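Local coordinates for thiamine-binding periplasmic protein (Escherichia coli, PDB 2QRY) that binds thiamine, thiamine phosphate and thiamine diphosphate with high affinity in the periplasm and takes part in thiamine import as part of the ThiBPQ ABC transporter, at residues A[84-89]-A[163-168]; A[243-248]-A[305-310]. All blocks are in the same frame, centred on the assembly; numbering follows the deposited sequence.

Contact 1: residues A[84-89]-A[163-168]; sequences GLDNNL and TSTPGL. With TPS (thiamin phosphate), chain E.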
ATOM      1  N   GLY A  84      -7.099   0.984   4.373  1.00 17.27           N
ATOM      2  CA  GLY A  84      -5.879   0.303   3.998  1.00 16.20           C
ATOM      3  C   GLY A  84      -6.002  -0.739   2.905  1.00 15.13           C
ATOM      4  O   GLY A  84      -5.071  -1.499   2.689  1.00 15.23           O
ATOM      5  N   LEU A  85      -7.145  -0.817   2.236  1.00 16.23           N
ATOM      6  CA  LEU A  85      -7.273  -1.759   1.131  1.00 17.35           C
ATOM      7  C   LEU A  85      -6.742  -0.927  -0.019  1.00 17.85           C
ATOM      8  O   LEU A  85      -6.323   0.198   0.199  1.00 17.64           O
ATOM      9  CB  LEU A  85      -8.732  -2.113   0.866  1.00 17.57           C
ATOM     10  CG  LEU A  85      -9.516  -2.841   1.952  1.00 19.80           C
ATOM     11  CD1 LEU A  85     -10.932  -3.105   1.451  1.00 19.48           C
ATOM     12  CD2 LEU A  85      -8.828  -4.151   2.300  1.00 17.50           C
ATOM     13  N   ASP A  86      -6.724  -1.454  -1.235  1.00 20.20           N
ATOM     14  CA  ASP A  86      -6.254  -0.627  -2.339  1.00 22.26           C
ATOM     15  C   ASP A  86      -6.931  -0.967  -3.655  1.00 22.88           C
ATOM     16  O   ASP A  86      -7.801  -1.834  -3.714  1.00 22.54           O
ATOM     17  CB  ASP A  86      -4.721  -0.672  -2.470  1.00 21.78           C
ATOM     18  CG  ASP A  86      -4.203  -1.956  -3.094  1.00 23.94           C
ATOM     19  OD1 ASP A  86      -5.017  -2.787  -3.562  1.00 24.96           O
ATOM     20  OD2 ASP A  86      -2.960  -2.126  -3.124  1.00 23.48           O
ATOM     21  N   ASN A  87      -6.531  -0.256  -4.703  1.00 23.75           N
ATOM     22  CA  ASN A  87      -7.099  -0.418  -6.033  1.00 24.76           C
ATOM     23  C   ASN A  87      -7.154  -1.851  -6.560  1.00 23.98           C
ATOM     24  O   ASN A  87      -8.051  -2.192  -7.323  1.00 25.42           O
ATOM     25  CB  ASN A  87      -6.335   0.469  -7.023  1.00 23.15           C
ATOM     26  CG  ASN A  87      -4.863   0.127  -7.086  1.00 23.53           C
ATOM     27  OD1 ASN A  87      -4.181   0.089  -6.063  1.00 22.22           O
ATOM     28  ND2 ASN A  87      -4.364  -0.121  -8.287  1.00 23.43           N
ATOM     29  N   ASN A  88      -6.209  -2.689  -6.154  1.00 23.86           N
ATOM     30  CA  ASN A  88      -6.180  -4.069  -6.623  1.00 24.72           C
ATOM     31  C   ASN A  88      -7.183  -4.985  -5.932  1.00 25.73           C
ATOM     32  O   ASN A  88      -7.408  -6.110  -6.381  1.00 26.99           O
ATOM     33  CB  ASN A  88      -4.776  -4.660  -6.451  1.00 25.51           C
ATOM     34  CG  ASN A  88      -3.728  -3.914  -7.250  1.00 26.54           C
ATOM     35  OD1 ASN A  88      -3.906  -3.648  -8.441  1.00 26.17           O
ATOM     36  ND2 ASN A  88      -2.620  -3.581  -6.601  1.00 28.29           N
ATOM     37  N   LEU A  89      -7.792  -4.518  -4.850  1.00 25.16           N
ATOM     38  CA  LEU A  89      -8.736  -5.350  -4.116  1.00 25.34           C
ATOM     39  C   LEU A  89     -10.182  -4.893  -4.236  1.00 26.56           C
ATOM     40  O   LEU A  89     -11.069  -5.523  -3.665  1.00 25.64           O
ATOM     41  CB  LEU A  89      -8.357  -5.381  -2.637  1.00 23.67           C
ATOM     42  CG  LEU A  89      -6.992  -5.935  -2.230  1.00 24.77           C
ATOM     43  CD1 LEU A  89      -6.726  -5.584  -0.769  1.00 19.42           C
ATOM     44  CD2 LEU A  89      -6.966  -7.450  -2.444  1.00 23.54           C
ATOM     45  N   THR A 163      -1.105 -11.587   1.956  1.00 16.43           N
ATOM     46  CA  THR A 163      -1.348 -10.769   3.134  1.00 17.64           C
ATOM     47  C   THR A 163      -1.070  -9.268   2.984  1.00 17.66           C
ATOM     48  O   THR A 163      -1.778  -8.446   3.575  1.00 17.87           O
ATOM     49  CB  THR A 163      -0.507 -11.283   4.325  1.00 18.85           C
ATOM     50  OG1 THR A 163       0.887 -11.185   4.004  1.00 17.42           O
ATOM     51  CG2 THR A 163      -0.844 -12.733   4.631  1.00 19.51           C
ATOM     52  N   SER A 164      -0.056  -8.921   2.192  1.00 17.36           N
ATOM     53  CA  SER A 164       0.371  -7.529   1.998  1.00 17.44           C
ATOM     54  C   SER A 164       0.068  -6.895   0.631  1.00 18.26           C
ATOM     55  O   SER A 164       0.323  -7.496  -0.414  1.00 20.64           O
ATOM     56  CB  SER A 164       1.888  -7.442   2.270  1.00 18.17           C
ATOM     57  OG  SER A 164       2.474  -6.235   1.793  1.00 17.00           O
ATOM     58  N   THR A 165      -0.448  -5.671   0.634  1.00 16.43           N
ATOM     59  CA  THR A 165      -0.731  -5.000  -0.629  1.00 16.93           C
ATOM     60  C   THR A 165       0.551  -4.792  -1.439  1.00 16.83           C
ATOM     61  O   THR A 165       0.550  -4.982  -2.656  1.00 16.56           O
ATOM     62  CB  THR A 165      -1.490  -3.654  -0.425  1.00 14.45           C
ATOM     63  OG1 THR A 165      -0.898  -2.903   0.638  1.00 17.02           O
ATOM     64  CG2 THR A 165      -2.954  -3.926  -0.107  1.00 14.77           C
ATOM     65  N   PRO A 166       1.662  -4.396  -0.780  1.00 18.24           N
ATOM     66  CA  PRO A 166       2.918  -4.206  -1.526  1.00 16.56           C
ATOM     67  C   PRO A 166       3.334  -5.563  -2.100  1.00 15.48           C
ATOM     68  O   PRO A 166       3.957  -5.647  -3.154  1.00 14.88           O
ATOM     69  CB  PRO A 166       3.892  -3.739  -0.457  1.00 16.92           C
ATOM     70  CG  PRO A 166       3.015  -3.005   0.503  1.00 20.37           C
ATOM     71  CD  PRO A 166       1.796  -3.892   0.600  1.00 18.03           C
ATOM     72  N   GLY A 167       2.987  -6.623  -1.377  1.00 13.90           N
ATOM     73  CA  GLY A 167       3.315  -7.963  -1.823  1.00 14.71           C
ATOM     74  C   GLY A 167       2.481  -8.298  -3.045  1.00 15.86           C
ATOM     75  O   GLY A 167       2.995  -8.828  -4.030  1.00 11.49           O
ATOM     76  N   LEU A 168       1.189  -7.971  -2.971  1.00 15.42           N
ATOM     77  CA  LEU A 168       0.263  -8.206  -4.066  1.00 17.46           C
ATOM     78  C   LEU A 168       0.755  -7.352  -5.233  1.00 18.79           C
ATOM     79  O   LEU A 168       0.703  -7.773  -6.395  1.00 19.74           O
ATOM     80  CB  LEU A 168      -1.147  -7.767  -3.678  1.00 16.26           C
ATOM     81  CG  LEU A 168      -2.345  -8.544  -4.234  1.00 19.88           C
ATOM     82  CD1 LEU A 168      -3.537  -7.582  -4.289  1.00 18.00           C
ATOM     83  CD2 LEU A 168      -2.054  -9.142  -5.611  1.00 14.54           C
TER
HETATM   84  CM2 TPS E 400       9.651   4.496   4.908  1.00 16.66           C
HETATM   85  N3  TPS E 400       3.752   2.105   3.270  1.00 21.75           N
HETATM   86  C2  TPS E 400       4.526   1.250   3.909  1.00 22.35           C
HETATM   87  S1  TPS E 400       3.599  -0.202   3.962  1.00 22.37           S
HETATM   88  C5  TPS E 400       2.171   0.393   3.102  1.00 21.14           C
HETATM   89  C4  TPS E 400       2.525   1.699   2.839  1.00 21.84           C
HETATM   90  CM4 TPS E 400       1.573   2.625   2.089  1.00 22.85           C
HETATM   91  C6  TPS E 400       0.964  -0.441   2.803  1.00 23.99           C
HETATM   92  C7  TPS E 400       1.323  -1.738   3.529  1.00 25.37           C
HETATM   93  O7  TPS E 400       0.361  -2.775   3.382  1.00 31.10           O
HETATM   94  N1A TPS E 400       8.014   3.979   3.147  1.00 18.69           N
HETATM   95  C2A TPS E 400       8.237   4.247   4.436  1.00 18.59           C
HETATM   96  N3A TPS E 400       7.235   4.296   5.311  1.00 15.76           N
HETATM   97  C4A TPS E 400       5.958   4.077   4.930  1.00 17.52           C
HETATM   98  N4A TPS E 400       4.937   4.130   5.862  1.00 17.56           N
HETATM   99  C5A TPS E 400       5.679   3.786   3.557  1.00 19.40           C
HETATM  100  C6A TPS E 400       6.776   3.748   2.681  1.00 19.13           C
HETATM  101  C7A TPS E 400       4.252   3.515   3.021  1.00 19.07           C
HETATM  102  P1  TPS E 400       0.920  -4.037   4.222  1.00 24.68           P
HETATM  103  O1  TPS E 400       2.354  -4.388   3.736  1.00 27.25           O
HETATM  104  O2  TPS E 400      -0.054  -5.280   4.113  1.00 31.77           O
HETATM  105  O3  TPS E 400       1.006  -3.627   5.708  1.00 24.66           O
HETATM  106  O   HOH W   1      -2.767  -0.897   1.354  1.00 18.62           O
HETATM  107  O   HOH W   2      -1.851  -4.473  -4.220  1.00 21.43           O

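Contact 2: residues A[243-248]-A[305-310]; sequences HYLQVE and TLEFTP. With TPS (thiamin phosphate), chain E.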
ATOM      1  N   HIS A 243       6.449   1.386 -13.328  1.00 20.93           N
ATOM      2  CA  HIS A 243       6.040   0.903 -12.013  1.00 20.64           C
ATOM      3  C   HIS A 243       4.531   0.758 -11.818  1.00 21.33           C
ATOM      4  O   HIS A 243       3.733   1.477 -12.432  1.00 20.69           O
ATOM      5  CB  HIS A 243       6.624   1.821 -10.944  1.00 20.42           C
ATOM      6  CG  HIS A 243       8.121   1.830 -10.929  1.00 22.05           C
ATOM      7  ND1 HIS A 243       8.859   1.400  -9.846  1.00 21.23           N
ATOM      8  CD2 HIS A 243       9.019   2.154 -11.890  1.00 20.66           C
ATOM      9  CE1 HIS A 243      10.145   1.454 -10.142  1.00 20.23           C
ATOM     10  NE2 HIS A 243      10.270   1.906 -11.377  1.00 21.02           N
ATOM     11  N   TYR A 244       4.155  -0.183 -10.955  1.00 20.40           N
ATOM     12  CA  TYR A 244       2.754  -0.458 -10.672  1.00 21.01           C
ATOM     13  C   TYR A 244       2.181   0.558  -9.698  1.00 20.81           C
ATOM     14  O   TYR A 244       2.795   0.877  -8.682  1.00 19.99           O
ATOM     15  CB  TYR A 244       2.594  -1.878 -10.117  1.00 20.77           C
ATOM     16  CG  TYR A 244       1.188  -2.415 -10.255  1.00 20.03           C
ATOM     17  CD1 TYR A 244       0.151  -1.930  -9.454  1.00 20.86           C
ATOM     18  CD2 TYR A 244       0.883  -3.392 -11.210  1.00 19.35           C
ATOM     19  CE1 TYR A 244      -1.161  -2.405  -9.599  1.00 19.85           C
ATOM     20  CE2 TYR A 244      -0.419  -3.873 -11.362  1.00 18.06           C
ATOM     21  CZ  TYR A 244      -1.435  -3.375 -10.553  1.00 19.20           C
ATOM     22  OH  TYR A 244      -2.721  -3.847 -10.688  1.00 20.63           O
ATOM     23  N   LEU A 245       0.991   1.054 -10.016  1.00 20.64           N
ATOM     24  CA  LEU A 245       0.335   2.063  -9.200  1.00 20.91           C
ATOM     25  C   LEU A 245      -0.560   1.518  -8.110  1.00 22.02           C
ATOM     26  O   LEU A 245      -1.324   0.571  -8.327  1.00 22.40           O
ATOM     27  CB  LEU A 245      -0.500   2.991 -10.089  1.00 21.27           C
ATOM     28  CG  LEU A 245      -1.484   3.935  -9.386  1.00 22.60           C
ATOM     29  CD1 LEU A 245      -0.739   5.028  -8.632  1.00 21.96           C
ATOM     30  CD2 LEU A 245      -2.400   4.560 -10.435  1.00 24.80           C
ATOM     31  N   GLN A 246      -0.467   2.130  -6.934  1.00 22.07           N
ATOM     32  CA  GLN A 246      -1.313   1.749  -5.819  1.00 21.01           C
ATOM     33  C   GLN A 246      -2.083   2.968  -5.331  1.00 21.91           C
ATOM     34  O   GLN A 246      -1.515   4.043  -5.131  1.00 22.24           O
ATOM     35  CB  GLN A 246      -0.514   1.183  -4.636  1.00 20.18           C
ATOM     36  CG  GLN A 246      -1.431   0.794  -3.472  1.00 20.26           C
ATOM     37  CD  GLN A 246      -0.696   0.455  -2.186  1.00 23.50           C
ATOM     38  OE1 GLN A 246       0.059   1.270  -1.647  1.00 23.95           O
ATOM     39  NE2 GLN A 246      -0.926  -0.751  -1.677  1.00 21.09           N
ATOM     40  N   VAL A 247      -3.384   2.788  -5.152  1.00 21.99           N
ATOM     41  CA  VAL A 247      -4.237   3.834  -4.630  1.00 22.68           C
ATOM     42  C   VAL A 247      -4.892   3.170  -3.436  1.00 23.44           C
ATOM     43  O   VAL A 247      -5.704   2.264  -3.599  1.00 24.66           O
ATOM     44  CB  VAL A 247      -5.336   4.260  -5.630  1.00 23.28           C
ATOM     45  CG1 VAL A 247      -6.241   5.287  -4.983  1.00 20.43           C
ATOM     46  CG2 VAL A 247      -4.710   4.826  -6.900  1.00 21.67           C
ATOM     47  N   GLU A 248      -4.523   3.595  -2.235  1.00 23.97           N
ATOM     48  CA  GLU A 248      -5.109   3.009  -1.036  1.00 23.78           C
ATOM     49  C   GLU A 248      -6.488   3.605  -0.835  1.00 22.80           C
ATOM     50  O   GLU A 248      -6.719   4.765  -1.158  1.00 22.84           O
ATOM     51  CB  GLU A 248      -4.229   3.286   0.183  1.00 22.40           C
ATOM     52  CG  GLU A 248      -2.794   2.848   0.004  1.00 20.93           C
ATOM     53  CD  GLU A 248      -2.052   2.773   1.316  1.00 21.19           C
ATOM     54  OE1 GLU A 248      -2.044   1.682   1.934  1.00 22.18           O
ATOM     55  OE2 GLU A 248      -1.490   3.810   1.735  1.00 21.13           O
ATOM     56  N   THR A 305       3.314   4.172 -15.891  1.00 35.92           N
ATOM     57  CA  THR A 305       2.563   3.608 -14.777  1.00 36.91           C
ATOM     58  C   THR A 305       1.861   2.329 -15.244  1.00 35.55           C
ATOM     59  O   THR A 305       1.319   2.283 -16.344  1.00 35.80           O
ATOM     60  CB  THR A 305       1.515   4.615 -14.260  1.00 39.29           C
ATOM     61  OG1 THR A 305       2.169   5.617 -13.470  1.00 41.46           O
ATOM     62  CG2 THR A 305       0.453   3.916 -13.427  1.00 39.89           C
ATOM     63  N   LEU A 306       1.884   1.295 -14.407  1.00 33.70           N
ATOM     64  CA  LEU A 306       1.263   0.015 -14.740  1.00 31.23           C
ATOM     65  C   LEU A 306       0.152  -0.328 -13.760  1.00 31.22           C
ATOM     66  O   LEU A 306       0.310  -0.155 -12.549  1.00 31.03           O
ATOM     67  CB  LEU A 306       2.306  -1.101 -14.710  1.00 31.01           C
ATOM     68  CG  LEU A 306       3.498  -0.995 -15.660  1.00 30.65           C
ATOM     69  CD1 LEU A 306       4.509  -2.063 -15.314  1.00 28.50           C
ATOM     70  CD2 LEU A 306       3.025  -1.136 -17.105  1.00 31.73           C
ATOM     71  N   GLU A 307      -0.959  -0.839 -14.286  1.00 30.00           N
ATOM     72  CA  GLU A 307      -2.098  -1.200 -13.453  1.00 28.67           C
ATOM     73  C   GLU A 307      -3.075  -2.159 -14.142  1.00 28.08           C
ATOM     74  O   GLU A 307      -3.307  -2.072 -15.351  1.00 26.75           O
ATOM     75  CB  GLU A 307      -2.837   0.078 -13.035  1.00 29.14           C
ATOM     76  CG  GLU A 307      -4.103  -0.134 -12.214  1.00 32.13           C
ATOM     77  CD  GLU A 307      -4.854   1.169 -11.951  1.00 33.51           C
ATOM     78  OE1 GLU A 307      -5.096   1.918 -12.917  1.00 36.06           O
ATOM     79  OE2 GLU A 307      -5.209   1.450 -10.784  1.00 35.73           O
ATOM     80  N   PHE A 308      -3.619  -3.093 -13.361  1.00 26.84           N
ATOM     81  CA  PHE A 308      -4.622  -4.033 -13.851  1.00 22.99           C
ATOM     82  C   PHE A 308      -5.929  -3.438 -13.369  1.00 23.28           C
ATOM     83  O   PHE A 308      -5.932  -2.649 -12.429  1.00 22.51           O
ATOM     84  CB  PHE A 308      -4.479  -5.409 -13.206  1.00 20.64           C
ATOM     85  CG  PHE A 308      -3.441  -6.271 -13.832  1.00 19.07           C
ATOM     86  CD1 PHE A 308      -2.280  -6.600 -13.132  1.00 17.23           C
ATOM     87  CD2 PHE A 308      -3.622  -6.771 -15.118  1.00 16.63           C
ATOM     88  CE1 PHE A 308      -1.311  -7.419 -13.708  1.00 16.16           C
ATOM     89  CE2 PHE A 308      -2.659  -7.594 -15.707  1.00 14.71           C
ATOM     90  CZ  PHE A 308      -1.502  -7.918 -15.000  1.00 16.27           C
ATOM     91  N   THR A 309      -7.038  -3.806 -14.001  1.00 23.62           N
ATOM     92  CA  THR A 309      -8.330  -3.302 -13.561  1.00 24.40           C
ATOM     93  C   THR A 309      -8.703  -4.163 -12.363  1.00 24.63           C
ATOM     94  O   THR A 309      -8.228  -5.289 -12.241  1.00 21.77           O
ATOM     95  CB  THR A 309      -9.412  -3.469 -14.644  1.00 25.56           C
ATOM     96  OG1 THR A 309      -9.732  -4.858 -14.791  1.00 24.37           O
ATOM     97  CG2 THR A 309      -8.912  -2.919 -15.979  1.00 24.85           C
ATOM     98  N   PRO A 310      -9.541  -3.638 -11.454  1.00 25.80           N
ATOM     99  CA  PRO A 310      -9.930  -4.429 -10.284  1.00 27.54           C
ATOM    100  C   PRO A 310     -10.509  -5.777 -10.685  1.00 28.96           C
ATOM    101  O   PRO A 310     -10.334  -6.769  -9.985  1.00 30.30           O
ATOM    102  CB  PRO A 310     -10.951  -3.533  -9.594  1.00 28.05           C
ATOM    103  CG  PRO A 310     -10.405  -2.164  -9.875  1.00 24.75           C
ATOM    104  CD  PRO A 310     -10.064  -2.264 -11.348  1.00 25.14           C
TER
HETATM  105  CM2 TPS E 400       9.651   4.496   4.908  1.00 16.66           C
HETATM  106  N3  TPS E 400       3.752   2.105   3.270  1.00 21.75           N
HETATM  107  C2  TPS E 400       4.526   1.250   3.909  1.00 22.35           C
HETATM  108  S1  TPS E 400       3.599  -0.202   3.962  1.00 22.37           S
HETATM  109  C5  TPS E 400       2.171   0.393   3.102  1.00 21.14           C
HETATM  110  C4  TPS E 400       2.525   1.699   2.839  1.00 21.84           C
HETATM  111  CM4 TPS E 400       1.573   2.625   2.089  1.00 22.85           C
HETATM  112  C6  TPS E 400       0.964  -0.441   2.803  1.00 23.99           C
HETATM  113  C7  TPS E 400       1.323  -1.738   3.529  1.00 25.37           C
HETATM  114  O7  TPS E 400       0.361  -2.775   3.382  1.00 31.10           O
HETATM  115  N1A TPS E 400       8.014   3.979   3.147  1.00 18.69           N
HETATM  116  C2A TPS E 400       8.237   4.247   4.436  1.00 18.59           C
HETATM  117  N3A TPS E 400       7.235   4.296   5.311  1.00 15.76           N
HETATM  118  C4A TPS E 400       5.958   4.077   4.930  1.00 17.52           C
HETATM  119  N4A TPS E 400       4.937   4.130   5.862  1.00 17.56           N
HETATM  120  C5A TPS E 400       5.679   3.786   3.557  1.00 19.40           C
HETATM  121  C6A TPS E 400       6.776   3.748   2.681  1.00 19.13           C
HETATM  122  C7A TPS E 400       4.252   3.515   3.021  1.00 19.07           C
HETATM  123  P1  TPS E 400       0.920  -4.037   4.222  1.00 24.68           P
HETATM  124  O1  TPS E 400       2.354  -4.388   3.736  1.00 27.25           O
HETATM  125  O2  TPS E 400      -0.054  -5.280   4.113  1.00 31.77           O
HETATM  126  O3  TPS E 400       1.006  -3.627   5.708  1.00 24.66           O

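Contact 1: residues A[84-89]-A[163-168]
D86 OD2 lies against the side of T165, 3.4 Å from its CB, and is gripped from two directions by hydrogen bonds: a water donates to it at 2.8 Å, and the amide NE2 of Q246 on strand 243-252 is its protein partner. That water ties the two segments together, since it also donates to T165 O at 2.9 Å and accepts from N88 ND2 at 2.7 Å; N88 turns its other amide atom, OD1, to Y244 OH. D86 OD2 also touches T165 CG2, the two side chains running past each other head to tail. A torsion that sets CG between the backbone N and the carbonyl carbon (chi1 76°) lets D86 serve its own chain as well. OD1 accepts the N-H of N88 at 2.9 Å, from well above the carboxylate plane, and closes an Asx turn over D86-N88. Cut back to an alanine, the residue would probably leave the water, the Q246 amide and the N88 N-H without this acceptor. Farther along, L168 CD1 packs on N88 CB and, at 3.9 Å, on L89 CD2, while L89 CD1 reaches the T165 methyl. A second water links T165 OG1, from which it accepts at 2.8 Å, to the carbonyl of G84. G84 and L85 both face V249, a G1 beta bulge, and the backbone angles of G84 leave no room for a CB beside the preceding carbonyl O, which calls for glycine. S164 stands at the N-cap of helix 165-178, and its OG, less surely placed because it crowds P166, is modelled 2.7 Å from phosphate oxygen O1. A helix start turned to the ligand's phosphate, backed by the turn at D86-N88, forms part of the thiamine phosphate pocket in this type 2 periplasmic binding protein fold.

Contact 2: residues A[243-248]-A[305-310]
The ring of Y244 lies under the backbone of L306 and E307, which cover one of its faces. L306 O sits 3.3 Å above the ring plane, offset toward the rim, and E307 CA makes a CH-pi contact 4.0 Å from the ring centroid, 25° off the normal. With CG anti to the backbone N (chi1 -160°), the ring runs alongside the backbone of 306-308 and carries its hydroxyl as far as F308. There OH accepts the N-H of F308 in a 2.9 Å bond that is close to straight; the buried hydroxyl, which also bonds N88, is thus held from two quarters. The F308 side chain runs nearly perpendicular to that of Y244: its CD1 comes to the tyrosine edge in plane, 3.7 Å from CE2, while the hydroxyl lies near the plane of the phenylalanine ring.

Behind the ring the backbones pair as parallel strands. L306 uses both its backbone polar atoms on the residues that flank Y244: its N donates to H243 O at 2.7 Å, and its O accepts from L245 N at 2.9 Å, nearly in line with the carbonyl. L306 O thus serves a neighbouring N-H while resting over the aromatic face. On the other side of the sheet L245 CB packs on the T305 methyl, 3.6 Å from CG2, the two side chains meeting at a slant.

The short strand 305-306 is therefore added alongside strand 243-252, whose backbone also bonds to strand 121-133 through Q246 and E248. Helix 165-178 packs against this strand pair and the residues after it, with L172 on Y244 and F308, W173 on L306, and K176 in a cation-pi contact with F308; from T309, the N-cap, the chain turns into helix 310-328.

Overall arrangement
Contacts 1 and 2 have their centres 10 Å apart and meet in one sheet, where strands 81-86 and 243-252 are antiparallel neighbours. The two probable hydrogen bonds that join the contacts measure 2.5 Å, from N88 OD1 to Y244 OH, and 2.8 Å, from D86 OD2 to Q246 NE2. D86 CB also packs 3.3 Å from V247 O. Both touch thiamin phosphate, but at different parts: contact 1 brings the start of helix 165-178 to the phosphate end, whereas contact 2 reaches it through E248, whose OE2 lies 3.3 Å from the thiazolium methyl CM4. G63, W200 and S221 supply further hydrogen bonds to the ligand.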